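Local coordinates for cellulase (Uncultured bacterium, PDB 3WX5), which hydrolyses internal beta-1,4-glycosidic bonds of cellulose as a glycoside hydrolase family 12 endoglucanase, at residues Asn107-Ile113 against Leu232-Ser238; Arg35-Asn41 against Ala75-Leu81; Met153-Val159 against Glu170-Trp176; Gly139-Trp145 against Trp178-Arg184. Numbering follows the deposited sequence.

The four contacts sample both sheets of the beta sandwich expected of family 12. Contact 1 joins strands 101-111 and 233-243 of the six-stranded antiparallel sheet; contacts 2 to 4 lie in the mixed sheet. Along the chain contact 2 closes before the others open, contact 3 is nested within contact 4, and both lie inside the loop of contact 1. Contacts 1 and 2, centres about 12 Å apart, touch where F237 meets Y36 and I79. Contacts 3 and 4, centres about 8 Å apart, meet where strand 167-175 of contact 3 neighbours 179-185 of contact 4. Contacts 2 and 4, centres about 17 Å apart, lie on opposite sides of the chain's centre: the mixed sheet runs across it.

Contact 1 of 4, residues Asn107-Ile113 against Leu232-Ser238; sequences NWRLTPI and LKSSDFS
Strands 107-111 and 233-235 run antiparallel at 155°, their axes approaching to 4.8 Å. T111 N donates to K233 O at 2.9 Å; R109 forms a hydrogen-bonded pair with S235 (R109 N to S235 O 2.9 Å, S235 N to R109 O 2.8 Å). Between L110 and S234 the pair is non-hydrogen-bonded. The register then slips by one residue: D236, at phi/psi 64/32°, turns the corner, and N107 pairs with S238 (S238 N to N107 O 3.0 Å), a beta bulge. W108, chi1 t, directs NE1 to S234 OG at 2.7 Å, while its CD1 lies 4.1 Å from F237 CD1. On the face carrying N107, R109 and T111, the R109 NE to D236 OD2 salt bridge measures 3.1 Å. A water there joins T111 OG1 (2.9 Å), S235 OG (2.6 Å) and K233 O (3.1 Å). I113 CG1 meets L232 CD2 at 3.8 Å. The chemistry thus divides by face: charge and water on the R109 side, and an indole-hydroxyl bond among the aromatic rings toward the sandwich interior.

Contact 2 of 4, residues Arg35-Asn41 against Ala75-Leu81; sequences RYRVINN and AYPAIYL
This contact pairs strands 36-39 and 78-80 of the mixed sheet in the family 12 beta sandwich, between strands 28-31 and 215-225. The short strands are antiparallel at 160°, axes 4.6 Å apart. R37 and Y80 form a hydrogen-bonded pair (R37 N to Y80 O 3.0 Å, Y80 N to R37 O 2.9 Å), as do I39 and A78 (I39 N to A78 O 2.9 Å); V38 faces I79 in a non-hydrogen-bonded pair. Past I39 the chain curls (N41 phi/psi 57/54°), and two more hydrogen bonds follow: backbone Y76 N to N41 O, 3.0 Å, and side-chain N41 ND2 to Y76 O, 2.9 Å. Y80, chi1 p, lays its ring face over R37 CB, a CH-pi contact, 3.9 Å from CB to centroid. A water bridges R37 NE (2.8 Å) and Y80 OH (2.6 Å), whose direct bond is weak at 3.3 Å; R37 NH1 forms a salt bridge with D30, and Y80 OH is linked to A87. On the other face V38 CG2 lies 3.8 Å from I79 CD1; from beside the pair, Y36 CB comes 3.8 Å from I79 CG1. I79 and Y36 pack on F237 of the opposing sheet, the intersheet core typical of a jelly-roll sandwich.

Contact 3 of 4, residues Met153-Val159 against Glu170-Trp176; sequences MPGGNRV and EVWFADW
W172 buries the most surface here, and its indole is sandwiched by the facing segment. With chi1 m it takes P154 CG over its five-membered ring, 3.7 Å from the centroid, and on the opposite face R158 CB over its six-membered ring, 4.0 Å from that centroid. M153 SD approaches obliquely, 4.1 Å from W172 CH2, a Met-aromatic contact. R158, second in buried area, pairs with W172 in the non-hydrogen-bonded register; its guanidinium lies over E170 CG (CZ to CG 3.4 Å), while NE and NH2 bond to A160 and T161. E170 OE1 accepts W172 NE1 at 3.0 Å. V159, third, donates its N to V171 O at 2.8 Å. N157 and F173 bond both ways (N157 N to F173 O 3.0 Å, F173 N to N157 O 2.9 Å). G156, phi/psi 80/-144°, passes so close to F173 O (CA to O 3.2 Å) that a CB would clash. Segments 157-159 and 170-175 diverge at 129° within the antiparallel hairpin at the mixed sheet's margin.

Contact 4 of 4, residues Gly139-Trp145 against Trp178-Arg184; sequences GAELMIW and WNYIAYR
Strands 140-145 and 179-184 are parallel neighbours in the mixed sheet of the family 12 sandwich, at 9° with axes 4.6 Å apart and an unbroken register from A140-N179 to W145-R184. G139 O opens the pairing by accepting N179 N at 2.8 Å. A140 sets CB 4.1 Å from I181 CD1. E141 N donates to N179 O at 2.7 Å and its O accepts I181 N at 2.8 Å; the extended side chain (chi1 t, chi2 t) places OE1 2.9 Å from W178 NE1, a hydrogen bond. E141 begins the sequence ELMIW, which resembles the segment bearing the nucleophile in family 12 enzymes, so E141 probably lies at the active site; D123 is its close acidic neighbour. L142, on the reverse face with I144 and Y183, packs CG on Y183 CE1 at 3.8 Å, and helix 197-206 covers this side. M143 N meets I181 O and M143 O meets Y183 N, both at 2.8 Å, while M143 SD lies 3.8 Å from Y180 CE1, a Met-aromatic contact. I144 carries the chain to W145, whose CZ3 lies 4.0 Å from R184 NH2, itself hydrogen-bonded to V152 O; finally, W145 N donates to Y183 O at 2.7 Å.

Contact 1 of 4, residues Asn107-Ile113 against Leu232-Ser238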
# COMPACT_ATOMS: atom_id res chain seq x y z
N ASN A 107 9.61 5.07 -5.47
CA ASN A 107 9.02 5.42 -6.75
C ASN A 107 7.80 4.56 -7.09
O ASN A 107 7.78 3.36 -6.79
CB ASN A 107 10.04 5.26 -7.90
CG ASN A 107 11.35 5.96 -7.64
OD1 ASN A 107 11.45 6.86 -6.82
ND2 ASN A 107 12.39 5.51 -8.34
N TRP A 108 6.85 5.12 -7.85
CA TRP A 108 5.73 4.33 -8.35
C TRP A 108 5.07 5.10 -9.49
O TRP A 108 5.00 6.32 -9.45
CB TRP A 108 4.69 4.09 -7.24
CG TRP A 108 3.61 3.08 -7.62
CD1 TRP A 108 3.79 1.85 -8.21
CD2 TRP A 108 2.21 3.17 -7.31
NE1 TRP A 108 2.56 1.24 -8.42
CE2 TRP A 108 1.58 2.03 -7.86
CE3 TRP A 108 1.42 4.13 -6.66
CZ2 TRP A 108 0.22 1.76 -7.67
CZ3 TRP A 108 0.05 3.88 -6.51
CH2 TRP A 108 -0.54 2.72 -7.04
N ARG A 109 4.50 4.37 -10.45
CA ARG A 109 3.70 5.00 -11.49
C ARG A 109 2.41 4.20 -11.63
O ARG A 109 2.42 2.98 -11.63
CB ARG A 109 4.45 5.00 -12.82
CG ARG A 109 3.69 5.65 -13.96
CD ARG A 109 4.59 5.86 -15.21
NE ARG A 109 4.86 4.60 -15.89
CZ ARG A 109 4.00 4.01 -16.73
NH1 ARG A 109 2.82 4.56 -16.96
NH2 ARG A 109 4.31 2.86 -17.30
N LEU A 110 1.28 4.90 -11.70
CA LEU A 110 0.01 4.22 -11.84
C LEU A 110 -0.68 4.68 -13.12
O LEU A 110 -0.50 5.83 -13.59
CB LEU A 110 -0.85 4.47 -10.61
CG LEU A 110 -1.22 5.96 -10.41
CD1 LEU A 110 -2.69 6.20 -10.65
CD2 LEU A 110 -0.80 6.48 -9.03
N THR A 111 -1.47 3.79 -13.70
CA THR A 111 -2.31 4.15 -14.82
C THR A 111 -3.76 4.10 -14.34
O THR A 111 -4.28 3.03 -14.00
CB THR A 111 -2.07 3.17 -16.01
OG1 THR A 111 -0.66 3.18 -16.34
CG2 THR A 111 -2.89 3.58 -17.24
N PRO A 112 -4.42 5.27 -14.25
CA PRO A 112 -5.80 5.35 -13.79
C PRO A 112 -6.80 4.86 -14.84
O PRO A 112 -6.41 4.59 -16.00
CB PRO A 112 -6.02 6.84 -13.54
CG PRO A 112 -4.99 7.54 -14.36
CD PRO A 112 -3.95 6.54 -14.84
N ILE A 113 -8.04 4.65 -14.41
CA ILE A 113 -9.13 4.31 -15.36
C ILE A 113 -10.33 5.25 -15.16
O ILE A 113 -10.42 5.92 -14.13
CB ILE A 113 -9.60 2.84 -15.21
CG1 ILE A 113 -10.05 2.53 -13.77
CG2 ILE A 113 -8.50 1.89 -15.63
CD1 ILE A 113 -10.71 1.14 -13.65
N LEU A 232 -6.59 -0.88 -14.35
CA LEU A 232 -5.63 -0.18 -13.49
C LEU A 232 -4.27 -0.88 -13.57
O LEU A 232 -4.20 -2.09 -13.53
CB LEU A 232 -6.11 -0.16 -12.04
CG LEU A 232 -7.31 0.76 -11.74
CD1 LEU A 232 -7.97 0.33 -10.39
CD2 LEU A 232 -6.85 2.21 -11.69
N LYS A 233 -3.20 -0.10 -13.66
CA LYS A 233 -1.87 -0.70 -13.81
C LYS A 233 -0.89 -0.07 -12.82
O LYS A 233 -0.84 1.14 -12.67
CB LYS A 233 -1.34 -0.46 -15.24
CG LYS A 233 -0.02 -1.20 -15.53
CD LYS A 233 0.36 -1.14 -17.04
CE LYS A 233 1.70 -1.83 -17.34
NZ LYS A 233 1.71 -3.32 -17.13
N SER A 234 -0.05 -0.92 -12.25
CA SER A 234 1.03 -0.50 -11.33
C SER A 234 2.36 -0.72 -12.06
O SER A 234 2.60 -1.82 -12.55
CB SER A 234 0.95 -1.37 -10.07
OG SER A 234 2.10 -1.29 -9.21
N SER A 235 3.21 0.32 -12.14
CA SER A 235 4.51 0.23 -12.84
C SER A 235 5.67 0.85 -12.07
O SER A 235 5.48 1.79 -11.30
CB SER A 235 4.40 0.95 -14.20
OG SER A 235 3.30 0.43 -14.93
N ASP A 236 6.89 0.37 -12.34
CA ASP A 236 8.10 1.11 -11.97
C ASP A 236 8.24 1.25 -10.45
O ASP A 236 8.75 2.27 -9.96
CB ASP A 236 8.08 2.53 -12.57
CG ASP A 236 7.97 2.55 -14.11
OD1 ASP A 236 8.44 1.61 -14.79
OD2 ASP A 236 7.44 3.56 -14.62
N PHE A 237 7.78 0.27 -9.69
CA PHE A 237 7.85 0.33 -8.22
C PHE A 237 9.30 0.17 -7.74
O PHE A 237 10.04 -0.71 -8.22
CB PHE A 237 6.98 -0.77 -7.61
CG PHE A 237 6.96 -0.78 -6.10
CD1 PHE A 237 6.32 0.24 -5.39
CD2 PHE A 237 7.48 -1.85 -5.39
CE1 PHE A 237 6.19 0.17 -4.00
CE2 PHE A 237 7.33 -1.95 -4.00
CZ PHE A 237 6.69 -0.94 -3.30
N SER A 238 9.70 1.00 -6.78
CA SER A 238 10.98 0.86 -6.12
C SER A 238 10.82 1.33 -4.68
O SER A 238 10.04 2.22 -4.40
CB SER A 238 12.01 1.75 -6.82
OG SER A 238 13.27 1.64 -6.20
O HOH W 1 11.24 3.17 -10.27
O HOH W 2 1.38 2.18 -14.53

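Contact 2 of 4, residues Arg35-Asn41 against Ala75-Leu81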
# COMPACT_ATOMS: atom_id res chain seq x y z
N ARG A 35 13.08 -9.40 -4.67
CA ARG A 35 13.16 -8.18 -3.89
C ARG A 35 11.76 -7.68 -3.49
O ARG A 35 11.60 -7.07 -2.44
CB ARG A 35 13.94 -7.09 -4.62
CG ARG A 35 13.89 -5.76 -3.87
CD ARG A 35 15.01 -4.82 -4.23
NE ARG A 35 14.83 -3.54 -3.54
CZ ARG A 35 15.23 -3.29 -2.30
NH1 ARG A 35 15.88 -4.21 -1.59
NH2 ARG A 35 15.02 -2.10 -1.76
N TYR A 36 10.77 -7.90 -4.35
CA TYR A 36 9.39 -7.51 -4.06
C TYR A 36 8.47 -8.72 -4.25
O TYR A 36 8.89 -9.75 -4.77
CB TYR A 36 8.91 -6.34 -4.96
CG TYR A 36 9.82 -5.14 -4.93
CD1 TYR A 36 10.03 -4.42 -3.76
CD2 TYR A 36 10.51 -4.74 -6.08
CE1 TYR A 36 10.95 -3.37 -3.72
CE2 TYR A 36 11.39 -3.67 -6.05
CZ TYR A 36 11.62 -3.02 -4.88
OH TYR A 36 12.52 -1.98 -4.84
N ARG A 37 7.23 -8.59 -3.79
CA ARG A 37 6.22 -9.62 -3.97
C ARG A 37 4.96 -8.94 -4.44
O ARG A 37 4.61 -7.89 -3.90
CB ARG A 37 5.94 -10.24 -2.62
CG ARG A 37 5.20 -11.56 -2.69
CD ARG A 37 5.81 -12.50 -1.65
NE ARG A 37 4.78 -13.38 -1.14
CZ ARG A 37 4.48 -14.55 -1.68
NH1 ARG A 37 5.17 -14.99 -2.72
NH2 ARG A 37 3.50 -15.28 -1.16
N VAL A 38 4.22 -9.59 -5.33
CA VAL A 38 2.95 -9.06 -5.80
C VAL A 38 1.81 -9.99 -5.35
O VAL A 38 1.95 -11.22 -5.38
CB VAL A 38 2.93 -8.90 -7.33
CG1 VAL A 38 1.54 -8.44 -7.83
CG2 VAL A 38 4.02 -7.88 -7.76
N ILE A 39 0.73 -9.40 -4.85
CA ILE A 39 -0.35 -10.20 -4.27
C ILE A 39 -1.66 -9.79 -4.91
O ILE A 39 -1.91 -8.58 -5.08
CB ILE A 39 -0.42 -10.04 -2.72
CG1 ILE A 39 -0.35 -8.56 -2.31
CG2 ILE A 39 0.68 -10.85 -2.03
CD1 ILE A 39 -0.58 -8.33 -0.79
N ASN A 40 -2.49 -10.77 -5.28
CA ASN A 40 -3.81 -10.48 -5.80
C ASN A 40 -4.70 -9.93 -4.68
O ASN A 40 -5.40 -8.91 -4.86
CB ASN A 40 -4.43 -11.74 -6.44
CG ASN A 40 -5.49 -11.42 -7.49
OD1 ASN A 40 -5.41 -10.41 -8.19
ND2 ASN A 40 -6.47 -12.33 -7.64
N ASN A 41 -4.66 -10.59 -3.55
CA ASN A 41 -5.13 -10.01 -2.28
C ASN A 41 -6.58 -9.54 -2.33
O ASN A 41 -6.89 -8.39 -1.96
CB ASN A 41 -4.20 -8.85 -1.88
CG ASN A 41 -4.42 -8.39 -0.43
OD1 ASN A 41 -4.79 -9.19 0.44
ND2 ASN A 41 -4.15 -7.11 -0.15
N ALA A 75 -10.78 -5.60 -2.28
CA ALA A 75 -9.48 -6.14 -2.70
C ALA A 75 -8.44 -5.03 -2.62
O ALA A 75 -8.77 -3.86 -2.79
CB ALA A 75 -9.54 -6.63 -4.17
N TYR A 76 -7.19 -5.43 -2.48
CA TYR A 76 -6.06 -4.50 -2.61
C TYR A 76 -4.90 -5.26 -3.30
O TYR A 76 -3.93 -5.65 -2.66
CB TYR A 76 -5.67 -4.00 -1.21
CG TYR A 76 -4.47 -3.04 -1.18
CD1 TYR A 76 -4.50 -1.82 -1.84
CD2 TYR A 76 -3.32 -3.38 -0.46
CE1 TYR A 76 -3.39 -0.91 -1.76
CE2 TYR A 76 -2.22 -2.51 -0.40
CZ TYR A 76 -2.25 -1.29 -1.05
OH TYR A 76 -1.12 -0.48 -1.01
N PRO A 77 -5.06 -5.54 -4.60
CA PRO A 77 -3.90 -6.02 -5.38
C PRO A 77 -2.73 -5.04 -5.24
O PRO A 77 -2.94 -3.82 -5.30
CB PRO A 77 -4.42 -6.01 -6.83
CG PRO A 77 -5.56 -4.97 -6.81
CD PRO A 77 -6.20 -5.13 -5.45
N ALA A 78 -1.55 -5.56 -4.91
CA ALA A 78 -0.47 -4.70 -4.42
C ALA A 78 0.91 -5.32 -4.64
O ALA A 78 1.03 -6.52 -4.80
CB ALA A 78 -0.66 -4.43 -2.91
N ILE A 79 1.95 -4.48 -4.60
CA ILE A 79 3.32 -4.94 -4.63
C ILE A 79 3.97 -4.43 -3.34
O ILE A 79 3.57 -3.39 -2.80
CB ILE A 79 4.09 -4.42 -5.87
CG1 ILE A 79 5.54 -4.91 -5.85
CG2 ILE A 79 3.95 -2.87 -6.07
CD1 ILE A 79 6.24 -4.82 -7.25
N TYR A 80 4.89 -5.21 -2.79
CA TYR A 80 5.48 -4.82 -1.51
C TYR A 80 6.93 -5.23 -1.33
O TYR A 80 7.40 -6.23 -1.90
CB TYR A 80 4.62 -5.29 -0.32
CG TYR A 80 4.61 -6.77 -0.04
CD1 TYR A 80 5.52 -7.33 0.86
CD2 TYR A 80 3.59 -7.59 -0.52
CE1 TYR A 80 5.49 -8.70 1.16
CE2 TYR A 80 3.53 -8.95 -0.20
CZ TYR A 80 4.49 -9.50 0.64
OH TYR A 80 4.43 -10.84 0.97
N LEU A 81 7.59 -4.47 -0.45
CA LEU A 81 8.83 -4.85 0.19
C LEU A 81 8.56 -5.13 1.66
O LEU A 81 7.78 -4.42 2.30
CB LEU A 81 9.81 -3.68 0.09
CG LEU A 81 11.16 -4.01 0.75
CD1 LEU A 81 12.22 -4.25 -0.28
CD2 LEU A 81 11.53 -2.87 1.68
O HOH W 3 2.52 -12.54 0.28

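Contact 3 of 4, residues Met153-Val159 against Glu170-Trp176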
# COMPACT_ATOMS: atom_id res chain seq x y z
N MET A 153 -13.79 7.24 0.34
CA MET A 153 -13.32 8.05 1.49
C MET A 153 -12.39 7.15 2.33
O MET A 153 -12.64 5.96 2.44
CB MET A 153 -14.51 8.46 2.39
CG MET A 153 -15.33 9.64 1.86
SD MET A 153 -14.30 11.11 1.59
CE MET A 153 -15.08 11.83 0.13
N PRO A 154 -11.35 7.73 2.93
CA PRO A 154 -10.58 7.04 3.97
C PRO A 154 -11.46 6.67 5.16
O PRO A 154 -12.53 7.29 5.38
CB PRO A 154 -9.56 8.10 4.39
CG PRO A 154 -9.33 8.88 3.15
CD PRO A 154 -10.74 9.03 2.61
N GLY A 155 -11.04 5.65 5.90
CA GLY A 155 -11.63 5.34 7.22
C GLY A 155 -11.51 6.50 8.19
O GLY A 155 -10.66 7.37 8.04
N GLY A 156 -12.36 6.50 9.21
CA GLY A 156 -12.17 7.41 10.34
C GLY A 156 -12.65 8.82 10.05
O GLY A 156 -13.62 9.02 9.33
N ASN A 157 -11.93 9.80 10.59
CA ASN A 157 -12.32 11.20 10.52
C ASN A 157 -11.15 12.01 9.99
O ASN A 157 -9.99 11.72 10.30
CB ASN A 157 -12.66 11.74 11.91
CG ASN A 157 -13.78 11.00 12.57
OD1 ASN A 157 -13.59 10.39 13.62
ND2 ASN A 157 -14.97 11.10 12.00
N ARG A 158 -11.48 13.08 9.28
CA ARG A 158 -10.47 14.06 8.84
C ARG A 158 -10.00 14.85 10.05
O ARG A 158 -10.82 15.48 10.73
CB ARG A 158 -11.12 15.00 7.82
CG ARG A 158 -10.31 16.26 7.52
CD ARG A 158 -9.22 15.96 6.52
NE ARG A 158 -8.52 17.15 6.02
CZ ARG A 158 -8.89 17.83 4.93
NH1 ARG A 158 -10.03 17.53 4.31
NH2 ARG A 158 -8.14 18.83 4.48
N VAL A 159 -8.69 14.87 10.29
CA VAL A 159 -8.17 15.55 11.47
C VAL A 159 -7.27 16.75 11.18
O VAL A 159 -7.02 17.55 12.09
CB VAL A 159 -7.46 14.59 12.44
CG1 VAL A 159 -8.46 13.62 13.04
CG2 VAL A 159 -6.29 13.85 11.75
N GLU A 170 -4.54 15.74 3.10
CA GLU A 170 -5.51 15.53 4.18
C GLU A 170 -5.06 14.42 5.10
O GLU A 170 -4.64 13.38 4.62
CB GLU A 170 -6.85 15.10 3.57
CG GLU A 170 -7.38 16.07 2.50
CD GLU A 170 -8.64 15.56 1.83
OE1 GLU A 170 -9.17 14.54 2.29
OE2 GLU A 170 -9.08 16.16 0.82
N VAL A 171 -5.19 14.62 6.42
CA VAL A 171 -4.85 13.56 7.36
C VAL A 171 -6.14 12.97 7.94
O VAL A 171 -7.00 13.73 8.41
CB VAL A 171 -3.94 14.08 8.51
CG1 VAL A 171 -3.44 12.95 9.35
CG2 VAL A 171 -2.73 14.88 7.93
N TRP A 172 -6.31 11.66 7.78
CA TRP A 172 -7.49 10.93 8.31
C TRP A 172 -7.04 9.93 9.34
O TRP A 172 -5.97 9.33 9.18
CB TRP A 172 -8.18 10.16 7.18
CG TRP A 172 -8.79 11.06 6.16
CD1 TRP A 172 -8.14 11.84 5.22
CD2 TRP A 172 -10.18 11.32 6.01
NE1 TRP A 172 -9.07 12.57 4.49
CE2 TRP A 172 -10.32 12.25 4.95
CE3 TRP A 172 -11.33 10.79 6.62
CZ2 TRP A 172 -11.58 12.69 4.51
CZ3 TRP A 172 -12.57 11.25 6.21
CH2 TRP A 172 -12.69 12.18 5.16
N PHE A 173 -7.83 9.75 10.40
CA PHE A 173 -7.42 8.86 11.49
C PHE A 173 -8.61 8.00 11.92
O PHE A 173 -9.70 8.52 12.13
CB PHE A 173 -6.94 9.67 12.71
CG PHE A 173 -6.61 8.82 13.91
CD1 PHE A 173 -5.62 7.85 13.83
CD2 PHE A 173 -7.39 8.88 15.06
CE1 PHE A 173 -5.34 7.02 14.91
CE2 PHE A 173 -7.12 8.05 16.14
CZ PHE A 173 -6.10 7.11 16.05
N ALA A 174 -8.40 6.69 12.06
CA ALA A 174 -9.38 5.87 12.78
C ALA A 174 -8.71 5.08 13.88
O ALA A 174 -7.70 4.42 13.65
CB ALA A 174 -10.09 4.89 11.82
N ASP A 175 -9.43 4.93 14.98
CA ASP A 175 -8.96 4.12 16.08
C ASP A 175 -9.65 2.74 16.05
O ASP A 175 -10.75 2.57 16.59
CB ASP A 175 -9.24 4.88 17.39
CG ASP A 175 -8.80 4.12 18.61
OD1 ASP A 175 -8.08 3.10 18.45
OD2 ASP A 175 -9.19 4.53 19.71
N TRP A 176 -8.98 1.77 15.43
CA TRP A 176 -9.55 0.44 15.24
C TRP A 176 -8.72 -0.54 16.07
O TRP A 176 -8.14 -0.16 17.08
CB TRP A 176 -9.52 0.07 13.75
CG TRP A 176 -10.44 0.90 12.85
CD1 TRP A 176 -11.56 1.59 13.21
CD2 TRP A 176 -10.30 1.07 11.43
NE1 TRP A 176 -12.11 2.22 12.10
CE2 TRP A 176 -11.34 1.93 11.01
CE3 TRP A 176 -9.33 0.68 10.51
CZ2 TRP A 176 -11.52 2.27 9.67
CZ3 TRP A 176 -9.48 1.05 9.19
CH2 TRP A 176 -10.56 1.85 8.78
O HOH W 4 -10.83 9.64 14.34

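Contact 4 of 4, residues Gly139-Trp145 against Trp178-Arg184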
# COMPACT_ATOMS: atom_id res chain seq x y z
N GLY A 139 -0.98 -2.28 16.49
CA GLY A 139 -0.07 -1.43 15.72
C GLY A 139 -0.80 -0.40 14.87
O GLY A 139 -1.63 0.33 15.39
N ALA A 140 -0.35 -0.22 13.63
CA ALA A 140 -0.89 0.87 12.80
C ALA A 140 -0.79 0.52 11.33
O ALA A 140 -0.02 -0.36 10.91
CB ALA A 140 -0.14 2.19 13.07
N GLU A 141 -1.62 1.21 10.55
CA GLU A 141 -1.59 1.13 9.11
C GLU A 141 -1.53 2.57 8.64
O GLU A 141 -2.35 3.41 9.06
CB GLU A 141 -2.89 0.49 8.59
CG GLU A 141 -3.05 0.56 7.06
CD GLU A 141 -4.39 0.01 6.58
OE1 GLU A 141 -5.29 -0.24 7.42
OE2 GLU A 141 -4.54 -0.19 5.36
N LEU A 142 -0.56 2.85 7.77
CA LEU A 142 -0.40 4.19 7.22
C LEU A 142 -0.58 4.13 5.71
O LEU A 142 0.14 3.42 5.01
CB LEU A 142 0.97 4.77 7.60
CG LEU A 142 1.23 6.24 7.26
CD1 LEU A 142 2.39 6.81 8.13
CD2 LEU A 142 1.53 6.41 5.78
N MET A 143 -1.62 4.80 5.23
CA MET A 143 -1.90 4.83 3.80
C MET A 143 -1.51 6.20 3.21
O MET A 143 -1.65 7.23 3.87
CB MET A 143 -3.39 4.59 3.53
CG MET A 143 -3.97 3.31 4.13
SD MET A 143 -5.41 2.74 3.15
CE MET A 143 -4.64 1.99 1.68
N ILE A 144 -1.21 6.19 1.92
CA ILE A 144 -0.93 7.43 1.19
C ILE A 144 -1.67 7.34 -0.12
O ILE A 144 -1.30 6.53 -0.97
CB ILE A 144 0.55 7.60 0.90
CG1 ILE A 144 1.34 7.62 2.22
CG2 ILE A 144 0.77 8.93 0.15
CD1 ILE A 144 2.86 7.54 2.06
N TRP A 145 -2.77 8.09 -0.23
CA TRP A 145 -3.67 7.98 -1.37
C TRP A 145 -3.23 9.00 -2.43
O TRP A 145 -3.18 10.20 -2.15
CB TRP A 145 -5.12 8.31 -0.96
CG TRP A 145 -5.82 7.28 -0.06
CD1 TRP A 145 -5.24 6.44 0.87
CD2 TRP A 145 -7.23 7.02 -0.02
NE1 TRP A 145 -6.22 5.65 1.46
CE2 TRP A 145 -7.45 6.02 0.97
CE3 TRP A 145 -8.34 7.58 -0.68
CZ2 TRP A 145 -8.72 5.50 1.24
CZ3 TRP A 145 -9.63 7.09 -0.37
CH2 TRP A 145 -9.80 6.08 0.59
N TRP A 178 -6.09 -1.65 15.10
CA TRP A 178 -4.83 -0.95 14.86
C TRP A 178 -5.16 0.52 14.61
O TRP A 178 -6.31 0.86 14.41
CB TRP A 178 -4.13 -1.56 13.63
CG TRP A 178 -4.92 -1.42 12.32
CD1 TRP A 178 -4.66 -0.56 11.30
CD2 TRP A 178 -6.03 -2.24 11.88
NE1 TRP A 178 -5.58 -0.75 10.26
CE2 TRP A 178 -6.44 -1.75 10.62
CE3 TRP A 178 -6.71 -3.34 12.44
CZ2 TRP A 178 -7.49 -2.33 9.90
CZ3 TRP A 178 -7.79 -3.87 11.75
CH2 TRP A 178 -8.15 -3.38 10.48
N ASN A 179 -4.16 1.40 14.68
CA ASN A 179 -4.40 2.79 14.35
C ASN A 179 -4.30 2.92 12.84
O ASN A 179 -3.30 2.52 12.24
CB ASN A 179 -3.34 3.71 14.98
CG ASN A 179 -3.52 3.91 16.49
OD1 ASN A 179 -2.61 4.43 17.17
ND2 ASN A 179 -4.71 3.58 17.01
N TYR A 180 -5.30 3.56 12.23
CA TYR A 180 -5.33 3.76 10.78
C TYR A 180 -5.08 5.22 10.50
O TYR A 180 -5.80 6.09 11.02
CB TYR A 180 -6.70 3.38 10.26
CG TYR A 180 -7.00 3.78 8.82
CD1 TYR A 180 -6.81 2.88 7.78
CD2 TYR A 180 -7.67 4.98 8.54
CE1 TYR A 180 -7.16 3.20 6.44
CE2 TYR A 180 -8.03 5.33 7.20
CZ TYR A 180 -7.79 4.42 6.17
OH TYR A 180 -8.24 4.69 4.89
N ILE A 181 -4.04 5.52 9.75
CA ILE A 181 -3.77 6.90 9.35
C ILE A 181 -3.70 6.97 7.83
O ILE A 181 -2.99 6.19 7.20
CB ILE A 181 -2.41 7.44 9.89
CG1 ILE A 181 -2.17 7.01 11.36
CG2 ILE A 181 -2.42 8.97 9.80
CD1 ILE A 181 -1.26 5.78 11.51
N ALA A 182 -4.50 7.84 7.22
CA ALA A 182 -4.45 7.95 5.76
C ALA A 182 -4.09 9.38 5.37
O ALA A 182 -4.68 10.35 5.87
CB ALA A 182 -5.78 7.57 5.16
N TYR A 183 -3.17 9.50 4.42
CA TYR A 183 -2.84 10.82 3.87
C TYR A 183 -3.38 10.85 2.46
O TYR A 183 -2.89 10.13 1.61
CB TYR A 183 -1.32 11.04 3.84
CG TYR A 183 -0.72 11.08 5.24
CD1 TYR A 183 -0.39 9.90 5.91
CD2 TYR A 183 -0.58 12.29 5.93
CE1 TYR A 183 0.12 9.92 7.22
CE2 TYR A 183 -0.05 12.33 7.24
CZ TYR A 183 0.29 11.14 7.87
OH TYR A 183 0.69 11.13 9.20
N ARG A 184 -4.37 11.71 2.22
CA ARG A 184 -4.95 11.78 0.89
C ARG A 184 -4.42 13.03 0.21
O ARG A 184 -4.69 14.15 0.67
CB ARG A 184 -6.49 11.86 0.99
CG ARG A 184 -7.18 11.78 -0.37
CD ARG A 184 -8.70 12.04 -0.28
NE ARG A 184 -9.34 11.40 -1.41
CZ ARG A 184 -10.56 10.86 -1.39
NH1 ARG A 184 -11.33 11.01 -0.31
NH2 ARG A 184 -11.00 10.18 -2.44